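Local coordinates for protein ribokinase (Arabidopsis thaliana, PDB 6ILS) that phosphorylates D-ribose at O-5 with ATP and a divalent cation, most likely magnesium, giving the ribose 5-phosphate used for nucleotides, histidine, tryptophan and the pentose phosphate pathway, at residues G9-D14 against K69-A74; G60-D65 against V87-N92; S244-A249 against A285-V290. One frame throughout, in Å; residues are numbered along the deposited sequence.

Contacts 1 and 2 share one region of the fold: helix 66-75, which packs on 9-14 in contact 1, links the two strands paired in contact 2, and the two contacts touch where Ala11 CB meets Leu62 CD2 at 3.7 Å. Contact 1 is buried and without a hydrogen bond across its segments, with the ribose held by Asp14. Contact 2 is partly buried at the outermost strand of the large sheet, where backbone hydrogen bonds do most of the joining and two arginines lie side by side on one face. Contact 3, centred about 34 Å from contact 2 and beyond the chain's centre, is again buried, but a serine-to-carbonyl bond ties its segments next to the adenine of ATP.

Contact 1: residues G9-D14 against K69-A74; sequences GSANAD and KLIAEA. With RIB (alpha-D-ribofuranose), chain F.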
loop_
_atom_site.group_PDB
_atom_site.type_symbol
_atom_site.label_atom_id
_atom_site.label_comp_id
_atom_site.label_asym_id
_atom_site.label_seq_id
_atom_site.Cartn_x
_atom_site.Cartn_y
_atom_site.Cartn_z
ATOM N N GLY B 9 -2.261 18.108 10.665
ATOM C CA GLY B 9 -1.388 16.986 10.873
ATOM C C GLY B 9 -1.374 16.003 9.731
ATOM O O GLY B 9 -1.608 16.369 8.574
ATOM N N SER B 10 -1.126 14.745 10.083
ATOM C CA SER B 10 -0.815 13.688 9.123
ATOM C C SER B 10 -2.000 12.867 8.628
ATOM O O SER B 10 -2.980 12.674 9.339
ATOM C CB SER B 10 0.167 12.727 9.741
ATOM O OG SER B 10 -0.380 12.194 10.948
ATOM N N ALA B 11 -1.855 12.340 7.417
ATOM C CA ALA B 11 -2.780 11.370 6.856
ATOM C C ALA B 11 -1.952 10.250 6.238
ATOM O O ALA B 11 -1.066 10.518 5.449
ATOM C CB ALA B 11 -3.700 12.016 5.814
ATOM N N ASN B 12 -2.220 9.008 6.648
ATOM C CA ASN B 12 -1.505 7.821 6.180
ATOM C C ASN B 12 -2.451 6.777 5.631
ATOM O O ASN B 12 -3.530 6.581 6.181
ATOM C CB ASN B 12 -0.720 7.142 7.320
ATOM C CG ASN B 12 0.444 7.955 7.810
ATOM O OD1 ASN B 12 1.066 8.698 7.052
ATOM N ND2 ASN B 12 0.777 7.786 9.090
ATOM N N ALA B 13 -2.037 6.076 4.582
ATOM C CA ALA B 13 -2.667 4.795 4.294
ATOM C C ALA B 13 -1.928 3.766 5.141
ATOM O O ALA B 13 -0.711 3.669 5.079
ATOM C CB ALA B 13 -2.587 4.453 2.809
ATOM N N ASP B 14 -2.670 3.025 5.948
ATOM C CA ASP B 14 -2.083 2.020 6.817
ATOM C C ASP B 14 -2.122 0.657 6.131
ATOM O O ASP B 14 -3.199 0.111 5.926
ATOM C CB ASP B 14 -2.828 1.980 8.151
ATOM C CG ASP B 14 -2.538 3.206 9.028
ATOM O OD1 ASP B 14 -1.460 3.823 8.853
ATOM O OD2 ASP B 14 -3.376 3.522 9.901
ATOM N N LYS B 69 -6.797 9.385 -2.262
ATOM C CA LYS B 69 -8.225 9.265 -2.483
ATOM C C LYS B 69 -8.915 8.475 -1.376
ATOM O O LYS B 69 -10.032 8.804 -0.974
ATOM C CB LYS B 69 -8.501 8.600 -3.838
ATOM C CG LYS B 69 -9.912 8.847 -4.353
ATOM C CD LYS B 69 -9.866 9.343 -5.800
ATOM C CE LYS B 69 -10.997 10.314 -6.113
ATOM N NZ LYS B 69 -10.870 10.891 -7.490
ATOM N N LEU B 70 -8.252 7.419 -0.920
ATOM C CA LEU B 70 -8.731 6.619 0.200
ATOM C C LEU B 70 -9.010 7.515 1.409
ATOM O O LEU B 70 -10.056 7.430 2.037
ATOM C CB LEU B 70 -7.696 5.550 0.548
ATOM C CG LEU B 70 -7.837 4.737 1.835
ATOM C CD1 LEU B 70 -9.063 3.834 1.772
ATOM C CD2 LEU B 70 -6.553 3.939 2.062
ATOM N N ILE B 71 -8.049 8.370 1.713
ATOM C CA ILE B 71 -8.160 9.274 2.856
ATOM C C ILE B 71 -9.332 10.238 2.699
ATOM O O ILE B 71 -10.161 10.383 3.590
ATOM C CB ILE B 71 -6.885 10.114 3.040
ATOM C CG1 ILE B 71 -5.630 9.237 3.133
ATOM C CG2 ILE B 71 -7.044 11.048 4.234
ATOM C CD1 ILE B 71 -5.630 8.281 4.281
ATOM N N ALA B 72 -9.369 10.902 1.551
ATOM C CA ALA B 72 -10.392 11.892 1.251
ATOM C C ALA B 72 -11.780 11.278 1.369
ATOM O O ALA B 72 -12.686 11.865 1.946
ATOM C CB ALA B 72 -10.170 12.456 -0.134
ATOM N N GLU B 73 -11.935 10.078 0.823
ATOM C CA GLU B 73 -13.216 9.383 0.873
ATOM C C GLU B 73 -13.634 9.042 2.303
ATOM O O GLU B 73 -14.797 9.223 2.687
ATOM C CB GLU B 73 -13.152 8.107 0.022
ATOM C CG GLU B 73 -13.151 8.400 -1.478
ATOM C CD GLU B 73 -12.846 7.176 -2.339
ATOM O OE1 GLU B 73 -12.473 6.116 -1.777
ATOM O OE2 GLU B 73 -12.968 7.283 -3.583
ATOM N N ALA B 74 -12.686 8.549 3.086
ATOM C CA ALA B 74 -12.972 8.147 4.461
ATOM C C ALA B 74 -13.384 9.339 5.318
ATOM O O ALA B 74 -14.274 9.221 6.156
ATOM C CB ALA B 74 -11.747 7.438 5.079
HETATM O O5 RIB F . -2.348 6.447 15.964
HETATM C C5 RIB F . -2.601 5.670 14.825
HETATM C C4 RIB F . -1.838 6.113 13.752
HETATM O O4 RIB F . -0.365 6.189 14.072
HETATM C C3 RIB F . -1.916 4.961 12.660
HETATM O O3 RIB F . -3.153 5.197 11.829
HETATM C C2 RIB F . -0.810 4.957 12.066
HETATM O O2 RIB F . -0.896 5.424 10.661
HETATM C C1 RIB F . 0.237 5.915 12.944
HETATM O O1 RIB F . 0.517 7.076 12.251
#
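Ile71 carries most of this contact, reaching from helix 69-74 to segment 9-14 with both arms of its side chain. CG2, anti to the backbone N, meets Ala11 CB at 3.8 Å, methyl against methyl. The other arm bends at chi2 (-61°), which sends CD1 to the peptide after Asn12, 3.3 Å from Asn12 O. One residue earlier in the helix, Leu70 has CG anti to its backbone N (chi1 169°), and its CD2 touches Ala13 CB at 4.1 Å. No hydrogen bond crosses between the segments. The polar work is done by Asp14, at the end of segment 9-14, whose carboxylate spans two ribose hydroxyls: O2 of the sugar donates to OD1 in a very short bond of 2.5 Å, and O3 donates to OD2 at 2.6 Å. Segment 9-14 thus gives a carboxylate to the sugar and the methyls of Ala11 and Ala13 to the helix. Gly40, Lys41, Glu144 and Asp259 also hydrogen-bond the sugar. The local axes of strand 12-14 and helix 69-74 run nearly perpendicular, at 96° and 8.6 Å apart. Ile71 and Leu70 also lean on strand 33-39, Ala11 packs against Phe58 and Leu62 of strand 56-63, and Leu70 touches Ala66 of the second subunit.

Contact 2: residues G60-D65 against V87-N92; sequences GRLGED and VRSVNN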
loop_
_atom_site.group_PDB
_atom_site.type_symbol
_atom_site.label_atom_id
_atom_site.label_comp_id
_atom_site.label_asym_id
_atom_site.label_seq_id
_atom_site.Cartn_x
_atom_site.Cartn_y
_atom_site.Cartn_z
ATOM N N GLY B 60 -4.046 19.305 5.995
ATOM C CA GLY B 60 -3.057 18.288 5.747
ATOM C C GLY B 60 -2.656 18.275 4.285
ATOM O O GLY B 60 -3.245 18.988 3.479
ATOM N N ARG B 61 -1.669 17.444 3.968
ATOM C CA ARG B 61 -1.113 17.333 2.614
ATOM C C ARG B 61 -1.181 15.900 2.135
ATOM O O ARG B 61 -0.712 14.992 2.826
ATOM C CB ARG B 61 0.339 17.805 2.577
ATOM C CG ARG B 61 0.506 19.288 2.838
ATOM C CD ARG B 61 -0.271 20.075 1.812
ATOM N NE ARG B 61 -0.119 21.514 1.982
ATOM C CZ ARG B 61 -0.969 22.267 2.668
ATOM N NH1 ARG B 61 -2.022 21.713 3.267
ATOM N NH2 ARG B 61 -0.763 23.577 2.761
ATOM N N LEU B 62 -1.741 15.714 0.942
ATOM C CA LEU B 62 -1.880 14.400 0.333
ATOM C C LEU B 62 -1.154 14.353 -0.997
ATOM O O LEU B 62 -0.931 15.393 -1.605
ATOM C CB LEU B 62 -3.354 14.064 0.104
ATOM C CG LEU B 62 -4.235 14.034 1.345
ATOM C CD1 LEU B 62 -5.657 13.696 0.934
ATOM C CD2 LEU B 62 -3.680 12.995 2.296
ATOM N N GLY B 63 -0.791 13.154 -1.450
ATOM C CA GLY B 63 -0.356 12.983 -2.831
ATOM C C GLY B 63 -1.579 12.842 -3.715
ATOM O O GLY B 63 -2.663 12.526 -3.234
ATOM N N GLU B 64 -1.426 13.097 -5.012
ATOM C CA GLU B 64 -2.524 12.880 -5.944
ATOM C C GLU B 64 -2.447 11.429 -6.395
ATOM O O GLU B 64 -1.982 11.138 -7.501
ATOM C CB GLU B 64 -2.444 13.843 -7.139
ATOM C CG GLU B 64 -2.745 15.304 -6.787
ATOM C CD GLU B 64 -2.258 16.295 -7.844
ATOM O OE1 GLU B 64 -1.934 15.858 -8.965
ATOM O OE2 GLU B 64 -2.197 17.511 -7.548
ATOM N N ASP B 65 -2.873 10.520 -5.521
ATOM C CA ASP B 65 -2.748 9.085 -5.770
ATOM C C ASP B 65 -3.906 8.330 -5.130
ATOM O O ASP B 65 -4.804 8.933 -4.554
ATOM C CB ASP B 65 -1.397 8.548 -5.263
ATOM C CG ASP B 65 -1.084 8.960 -3.811
ATOM O OD1 ASP B 65 -2.028 9.175 -3.028
ATOM O OD2 ASP B 65 0.117 9.058 -3.471
ATOM N N VAL B 87 -7.329 20.788 2.835
ATOM C CA VAL B 87 -6.459 19.711 2.422
ATOM C C VAL B 87 -5.919 20.078 1.048
ATOM O O VAL B 87 -6.676 20.496 0.175
ATOM C CB VAL B 87 -7.198 18.358 2.357
ATOM C CG1 VAL B 87 -6.260 17.282 1.844
ATOM C CG2 VAL B 87 -7.761 17.974 3.740
ATOM N N ARG B 88 -4.614 19.957 0.869
ATOM C CA ARG B 88 -4.014 20.174 -0.439
ATOM C C ARG B 88 -3.318 18.911 -0.900
ATOM O O ARG B 88 -2.721 18.199 -0.094
ATOM C CB ARG B 88 -3.016 21.332 -0.404
ATOM C CG ARG B 88 -3.638 22.688 -0.188
ATOM C CD ARG B 88 -2.627 23.795 -0.454
ATOM N NE ARG B 88 -3.174 25.115 -0.137
ATOM C CZ ARG B 88 -2.549 26.264 -0.376
ATOM N NH1 ARG B 88 -1.349 26.263 -0.946
ATOM N NH2 ARG B 88 -3.126 27.416 -0.050
ATOM N N SER B 89 -3.392 18.639 -2.202
ATOM C CA SER B 89 -2.724 17.477 -2.784
ATOM C C SER B 89 -1.633 17.920 -3.767
ATOM O O SER B 89 -1.795 18.926 -4.458
ATOM C CB SER B 89 -3.736 16.571 -3.485
ATOM O OG SER B 89 -4.793 16.205 -2.607
ATOM N N VAL B 90 -0.525 17.183 -3.810
ATOM C CA VAL B 90 0.599 17.510 -4.694
ATOM C C VAL B 90 0.899 16.316 -5.602
ATOM O O VAL B 90 0.603 15.177 -5.248
ATOM C CB VAL B 90 1.877 17.886 -3.898
ATOM C CG1 VAL B 90 1.656 19.153 -3.068
ATOM C CG2 VAL B 90 2.327 16.720 -3.010
ATOM N N ASN B 91 1.498 16.552 -6.765
ATOM C CA ASN B 91 1.765 15.426 -7.657
ATOM C C ASN B 91 3.219 14.984 -7.637
ATOM O O ASN B 91 3.608 14.086 -8.386
ATOM C CB ASN B 91 1.335 15.755 -9.092
ATOM C CG ASN B 91 2.013 16.998 -9.648
ATOM O OD1 ASN B 91 3.144 17.327 -9.289
ATOM N ND2 ASN B 91 1.317 17.692 -10.546
ATOM N N ASN B 92 4.019 15.600 -6.771
ATOM C CA ASN B 92 5.437 15.269 -6.691
ATOM C C ASN B 92 5.842 14.583 -5.381
ATOM O O ASN B 92 7.021 14.335 -5.148
ATOM C CB ASN B 92 6.276 16.529 -6.889
ATOM C CG ASN B 92 6.085 17.532 -5.772
ATOM O OD1 ASN B 92 5.082 17.495 -5.053
ATOM N ND2 ASN B 92 7.045 18.443 -5.623
HETATM O O HOH W 1 -5.372 13.492 -3.296
#
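Val87 opens the contact by setting CG1, anti to its backbone N (chi1 177°), against Leu62 CD1 at 3.7 Å, on the face that Leu62 shares with Ser89. Arg88 follows on the other face. Its N donates to Gly60 O at 3.1 Å and its O accepts from Leu62 N at 2.9 Å. Its side chain runs beside that of Arg61, pointing the same way, with the two guanidinium planes only 10° apart. Arg88 CB lies over one face of the Arg61 guanidinium, and CD approaches Arg61 NH2 at 3.7 Å. The like charges, NH2 of Arg61 and NE of Arg88, stand 4.1 Å apart, and the salt bridge of Arg88 to Asp129 would probably offset the repulsion. Arg61 is bent at chi2, and its NH1 donates to Gly60 O at 3.0 Å from above the carbonyl plane, so that this oxygen accepts twice. An alanine in place of Arg61 would probably leave Gly60 O with one donor fewer and open a gap beside the aliphatic part of Arg88. Ser89 shares a water with Gly63 O through OG, and its CB meets CG of Glu64. Val90 donates from N to Leu62 O at 2.9 Å, while its O takes Glu64 N in a more bent bond (139°). Past the last paired residue, Asn91 sets CB 3.3 Å from Glu64 OE1. Parallel strands joined through helix 66-75 form a beta-alpha-beta unit at the border of the large central sheet of this PfkB-family kinase.

Contact 3: residues S244-A249 against A285-V290; sequences SIIPAA and AASLCV. With NA (sodium ion), chain G; ATP (adenosine-5'-triphosphate), chain E.
The non-regular segment 244-249 passes beside the last turns of helix 275-289, coming nearest where the CA atoms of Ala248 and Ser287 are 5.2 Å apart. Together they line the adenine pocket of the ribokinase fold, between the loop after strand 241-243 and this helix. Ser287 makes the main link. Its OG, anti to the backbone N (chi1 -169°), is directed at the loop and donates to Ile246 O at 2.6 Å. The hydroxyl comes from above the carbonyl plane, 39° out of it. Close by, the CB atoms of Ile246 and Ser287 meet at 4.0 Å, while Leu308 of helix 302-312 touches both residues. The second link is apolar: Ala248 CB rests on Val290 CG2 at 3.6 Å, the branch that sits between the backbone N and the carbonyl carbon of Val290.

ATP lies against both segments. Ala248 N gives adenine N1 a weak hydrogen bond of 3.3 Å, and Ala248 CB is also close to that nitrogen. Ile245 borders the base, with CD1 near N1 and C6, and sends CG2 toward the ribose hydroxyl O2'. From the other segment, Ala286 CB meets O3' of the nucleotide at 3.6 Å, and Val290 CG1 faces O4'. Asn189 and Gly227 hold ATP from elsewhere in the chain. Segment 285-290 also serves a cation site, predicted to take potassium and occupied here by sodium. Carbonyls of Asp253, Thr255, Val292 and Gly294 bind that ion together with Cys289 O, which lies 2.7 Å from the sodium.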
loop_
_atom_site.group_PDB
_atom_site.type_symbol
_atom_site.label_atom_id
_atom_site.label_comp_id
_atom_site.label_asym_id
_atom_site.label_seq_id
_atom_site.Cartn_x
_atom_site.Cartn_y
_atom_site.Cartn_z
ATOM N N SER B 244 -9.796 6.294 35.369
ATOM C CA SER B 244 -9.407 4.934 35.013
ATOM C C SER B 244 -10.009 4.605 33.649
ATOM O O SER B 244 -10.790 5.395 33.132
ATOM C CB SER B 244 -9.875 3.942 36.081
ATOM O OG SER B 244 -11.274 4.044 36.224
ATOM N N ILE B 245 -9.653 3.476 33.047
ATOM C CA ILE B 245 -10.306 3.126 31.792
ATOM C C ILE B 245 -11.778 2.885 32.050
ATOM O O ILE B 245 -12.160 2.502 33.160
ATOM C CB ILE B 245 -9.722 1.861 31.119
ATOM C CG1 ILE B 245 -9.832 0.648 32.051
ATOM C CG2 ILE B 245 -8.312 2.096 30.649
ATOM C CD1 ILE B 245 -9.624 -0.652 31.329
ATOM N N ILE B 246 -12.598 3.163 31.046
ATOM C CA ILE B 246 -13.956 2.642 30.991
ATOM C C ILE B 246 -13.820 1.273 30.322
ATOM O O ILE B 246 -13.532 1.187 29.137
ATOM C CB ILE B 246 -14.899 3.562 30.199
ATOM C CG1 ILE B 246 -14.864 5.004 30.745
ATOM C CG2 ILE B 246 -16.306 3.004 30.185
ATOM C CD1 ILE B 246 -15.320 5.137 32.137
ATOM N N PRO B 247 -13.977 0.188 31.089
ATOM C CA PRO B 247 -13.577 -1.096 30.509
ATOM C C PRO B 247 -14.405 -1.465 29.277
ATOM O O PRO B 247 -15.606 -1.205 29.245
ATOM C CB PRO B 247 -13.810 -2.084 31.658
ATOM C CG PRO B 247 -13.834 -1.230 32.901
ATOM C CD PRO B 247 -14.465 0.051 32.473
ATOM N N ALA B 248 -13.728 -1.991 28.265
ATOM C CA ALA B 248 -14.354 -2.425 27.026
ATOM C C ALA B 248 -14.806 -3.867 27.192
ATOM O O ALA B 248 -14.130 -4.645 27.868
ATOM C CB ALA B 248 -13.387 -2.307 25.880
ATOM N N ALA B 249 -15.935 -4.230 26.587
ATOM C CA ALA B 249 -16.405 -5.614 26.672
ATOM C C ALA B 249 -15.389 -6.580 26.047
ATOM O O ALA B 249 -15.066 -7.618 26.632
ATOM C CB ALA B 249 -17.768 -5.757 26.006
ATOM N N ALA B 285 -14.935 7.290 24.892
ATOM C CA ALA B 285 -14.793 7.217 23.437
ATOM C C ALA B 285 -13.684 6.249 23.071
ATOM O O ALA B 285 -13.842 5.458 22.144
ATOM C CB ALA B 285 -14.531 8.595 22.840
ATOM N N ALA B 286 -12.567 6.284 23.802
ATOM C CA ALA B 286 -11.480 5.329 23.560
ATOM C C ALA B 286 -11.928 3.879 23.840
ATOM O O ALA B 286 -11.507 2.954 23.159
ATOM C CB ALA B 286 -10.254 5.670 24.420
ATOM N N SER B 287 -12.755 3.695 24.863
ATOM C CA SER B 287 -13.315 2.360 25.178
ATOM C C SER B 287 -14.053 1.763 23.987
ATOM O O SER B 287 -13.869 0.589 23.634
ATOM C CB SER B 287 -14.277 2.448 26.364
ATOM O OG SER B 287 -14.620 1.146 26.817
ATOM N N LEU B 288 -14.907 2.572 23.375
ATOM C CA LEU B 288 -15.659 2.104 22.210
ATOM C C LEU B 288 -14.749 1.812 21.015
ATOM O O LEU B 288 -14.942 0.814 20.298
ATOM C CB LEU B 288 -16.720 3.120 21.833
ATOM C CG LEU B 288 -17.804 3.271 22.900
ATOM C CD1 LEU B 288 -18.741 4.417 22.566
ATOM C CD2 LEU B 288 -18.587 1.956 23.061
ATOM N N CYS B 289 -13.767 2.687 20.811
ATOM C CA CYS B 289 -12.793 2.540 19.727
ATOM C C CYS B 289 -12.079 1.187 19.732
ATOM O O CYS B 289 -11.833 0.616 18.674
ATOM C CB CYS B 289 -11.752 3.671 19.799
ATOM S SG CYS B 289 -10.403 3.548 18.591
ATOM N N VAL B 290 -11.724 0.678 20.906
ATOM C CA VAL B 290 -10.909 -0.528 20.947
ATOM C C VAL B 290 -11.743 -1.773 20.672
ATOM O O VAL B 290 -11.196 -2.865 20.564
ATOM C CB VAL B 290 -10.170 -0.707 22.302
ATOM C CG1 VAL B 290 -9.289 0.527 22.614
ATOM C CG2 VAL B 290 -11.137 -0.983 23.445
HETATM NA NA NA G . -9.885 0.401 16.855
HETATM P PG ATP E . -1.347 6.045 22.827
HETATM O O1G ATP E . -1.103 7.500 22.654
HETATM O O2G ATP E . -2.067 5.472 21.616
HETATM O O3G ATP E . -0.060 5.290 22.964
HETATM P PB ATP E . -2.039 4.728 25.213
HETATM O O1B ATP E . -3.013 4.914 26.294
HETATM O O2B ATP E . -0.714 4.754 25.825
HETATM O O3B ATP E . -2.217 5.900 24.167
HETATM P PA ATP E . -3.250 2.215 24.394
HETATM O O1A ATP E . -2.935 1.200 25.488
HETATM O O2A ATP E . -3.276 1.530 23.052
HETATM O O3A ATP E . -2.142 3.347 24.383
HETATM O "O5'" ATP E . -4.665 2.829 24.661
HETATM C "C5'" ATP E . -5.150 3.882 23.851
HETATM C "C4'" ATP E . -6.480 4.427 24.524
HETATM O "O4'" ATP E . -7.475 3.259 24.695
HETATM C "C3'" ATP E . -6.215 4.845 25.687
HETATM O "O3'" ATP E . -7.010 6.007 25.989
HETATM C "C2'" ATP E . -6.634 3.635 26.741
HETATM O "O2'" ATP E . -6.877 4.259 28.035
HETATM C "C1'" ATP E . -7.640 3.059 26.224
HETATM N N9 ATP E . -7.560 1.600 26.425
HETATM C C8 ATP E . -6.641 0.596 26.312
HETATM N N7 ATP E . -7.252 -0.564 26.675
HETATM C C5 ATP E . -8.554 -0.275 27.002
HETATM C C6 ATP E . -9.604 -1.082 27.435
HETATM N N6 ATP E . -9.590 -2.501 27.663
HETATM N N1 ATP E . -10.790 -0.534 27.695
HETATM C C2 ATP E . -10.985 0.821 27.524
HETATM N N3 ATP E . -9.972 1.618 27.100
HETATM C C4 ATP E . -8.748 1.059 26.844
#